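Local coordinates for protein 5-carboxymethyl-2-hydroxymuconate semialdehyde dehydrogenase (Thermus thermophilus, PDB 2D4E) that probably catalyses the NAD-dependent oxidation of 5-carboxymethyl-2-hydroxymuconate semialdehyde to the corresponding acid, as a member of the aldehyde dehydrogenase family, at residues W12-I15 / E16-R20. Numbering follows the deposited sequence.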
loop_
_atom_site.group_PDB
_atom_site.type_symbol
_atom_site.label_atom_id
_atom_site.label_comp_id
_atom_site.label_asym_id
_atom_site.label_seq_id
_atom_site.Cartn_x
_atom_site.Cartn_y
_atom_site.Cartn_z
ATOM N N TRP C 12 -16.574 -15.666 -44.289
ATOM C CA TRP C 12 -17.736 -16.529 -44.190
ATOM C C TRP C 12 -17.308 -17.995 -44.254
ATOM O O TRP C 12 -17.948 -18.859 -43.657
ATOM C CB TRP C 12 -18.750 -16.214 -45.300
ATOM C CG TRP C 12 -20.119 -16.721 -44.968
ATOM C CD1 TRP C 12 -20.660 -17.926 -45.324
ATOM C CD2 TRP C 12 -21.074 -16.093 -44.102
ATOM N NE1 TRP C 12 -21.891 -18.088 -44.727
ATOM C CE2 TRP C 12 -22.167 -16.978 -43.971
ATOM C CE3 TRP C 12 -21.108 -14.867 -43.420
ATOM C CZ2 TRP C 12 -23.287 -16.678 -43.181
ATOM C CZ3 TRP C 12 -22.225 -14.569 -42.632
ATOM C CH2 TRP C 12 -23.296 -15.473 -42.522
ATOM N N GLU C 13 -16.217 -18.268 -44.969
ATOM C CA GLU C 13 -15.706 -19.632 -45.094
ATOM C C GLU C 13 -15.349 -20.192 -43.718
ATOM O O GLU C 13 -15.653 -21.346 -43.412
ATOM C CB GLU C 13 -14.468 -19.667 -46.002
ATOM C CG GLU C 13 -14.749 -19.447 -47.491
ATOM C CD GLU C 13 -15.317 -18.069 -47.802
ATOM O OE1 GLU C 13 -14.698 -17.060 -47.397
ATOM O OE2 GLU C 13 -16.381 -17.996 -48.462
ATOM N N THR C 14 -14.701 -19.368 -42.898
ATOM C CA THR C 14 -14.318 -19.758 -41.544
ATOM C C THR C 14 -15.566 -20.087 -40.729
ATOM O O THR C 14 -15.619 -21.100 -40.031
ATOM C CB THR C 14 -13.562 -18.620 -40.832
ATOM O OG1 THR C 14 -12.342 -18.354 -41.528
ATOM C CG2 THR C 14 -13.254 -18.995 -39.388
ATOM N N ILE C 15 -16.569 -19.219 -40.822
ATOM C CA ILE C 15 -17.825 -19.411 -40.098
ATOM C C ILE C 15 -18.430 -20.785 -40.371
ATOM O O ILE C 15 -18.816 -21.496 -39.444
ATOM C CB ILE C 15 -18.854 -18.317 -40.479
ATOM C CG1 ILE C 15 -18.402 -16.972 -39.910
ATOM C CG2 ILE C 15 -20.243 -18.682 -39.964
ATOM C CD1 ILE C 15 -19.269 -15.811 -40.333
ATOM N N GLU C 16 -18.500 -21.163 -41.645
ATOM C CA GLU C 16 -19.069 -22.452 -42.020
ATOM C C GLU C 16 -18.182 -23.613 -41.574
ATOM O O GLU C 16 -18.679 -24.686 -41.244
ATOM C CB GLU C 16 -19.305 -22.493 -43.533
ATOM C CG GLU C 16 -20.130 -21.312 -44.028
ATOM C CD GLU C 16 -20.499 -21.405 -45.498
ATOM O OE1 GLU C 16 -19.587 -21.585 -46.337
ATOM O OE2 GLU C 16 -21.707 -21.289 -45.811
ATOM N N GLU C 17 -16.873 -23.393 -41.553
ATOM C CA GLU C 17 -15.935 -24.425 -41.116
ATOM C C GLU C 17 -16.143 -24.728 -39.636
ATOM O O GLU C 17 -16.222 -25.890 -39.234
ATOM C CB GLU C 17 -14.489 -23.970 -41.341
ATOM C CG GLU C 17 -14.002 -24.084 -42.780
ATOM C CD GLU C 17 -12.627 -23.459 -42.987
ATOM O OE1 GLU C 17 -11.760 -23.600 -42.093
ATOM O OE2 GLU C 17 -12.411 -22.837 -44.051
ATOM N N VAL C 18 -16.224 -23.672 -38.830
ATOM C CA VAL C 18 -16.428 -23.809 -37.392
ATOM C C VAL C 18 -17.739 -24.537 -37.126
ATOM O O VAL C 18 -17.784 -25.488 -36.343
ATOM C CB VAL C 18 -16.474 -22.425 -36.697
ATOM C CG1 VAL C 18 -16.861 -22.578 -35.237
ATOM C CG2 VAL C 18 -15.116 -21.740 -36.815
ATOM N N ARG C 19 -18.799 -24.095 -37.790
ATOM C CA ARG C 19 -20.106 -24.712 -37.614
ATOM C C ARG C 19 -20.029 -26.212 -37.871
ATOM O O ARG C 19 -20.615 -27.015 -37.143
ATOM C CB ARG C 19 -21.131 -24.075 -38.562
ATOM C CG ARG C 19 -22.551 -24.594 -38.370
ATOM C CD ARG C 19 -23.515 -24.026 -39.404
ATOM N NE ARG C 19 -23.830 -22.612 -39.200
ATOM C CZ ARG C 19 -24.606 -22.151 -38.222
ATOM N NH1 ARG C 19 -25.150 -22.987 -37.346
ATOM N NH2 ARG C 19 -24.854 -20.851 -38.134
ATOM N N ARG C 20 -19.291 -26.581 -38.909
ATOM C CA ARG C 20 -19.143 -27.979 -39.285
ATOM C C ARG C 20 -18.343 -28.801 -38.274
ATOM O O ARG C 20 -18.688 -29.947 -37.995
ATOM C CB ARG C 20 -18.513 -28.063 -40.679
ATOM C CG ARG C 20 -18.322 -29.469 -41.207
ATOM C CD ARG C 20 -18.214 -29.476 -42.732
ATOM N NE ARG C 20 -17.338 -28.423 -43.248
ATOM C CZ ARG C 20 -17.759 -27.382 -43.965
ATOM N NH1 ARG C 20 -19.050 -27.249 -44.253
ATOM N NH2 ARG C 20 -16.890 -26.474 -44.400
#
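The carboxylate of Glu16 lies at the pyrrole edge of the Trp12 indole. Glu16 OE2 is near the ring plane, 3.4 Å from Trp12 NE1, and Glu16 CD is 3.5 Å from Trp12 CD1. The carboxylate plane is turned 64° from the ring, and the two side chains cross at about a right angle. Trp12 CG is anti to the backbone N (chi1 -160°), which sets CG beside the carbonyl carbon and points the indole outward from the helix, its pyrrole edge beside Glu16. Ile15 CD1 lies 3.6 Å above the plane of the Trp12 ring, over one face and offset toward the rim. An alanine at Trp12 would probably leave Ile15 CD1 without this face and the Glu16 chain freer to turn. On another side, Thr14 CG2 meets Val18 CG2 at 4.2 Å. The backbone holds these positions: Glu16 N bonds to Trp12 O at 3.1 Å, and Val18 N to Thr14 O at 2.9 Å with a nearly straight N-H (168°). Ile15 and Val18 pack on Val108 of helix 103-114. Thr14 OG1 bonds to Ser11 OG. Glu13 OE2 pairs with Arg2, and Arg19 NH1 with Asp48, as salt bridges. These are i to i+3 and i to i+4 side-chain contacts in the first turns of the amphipathic helix 12-24, near the N-terminus of this aldehyde dehydrogenase chain.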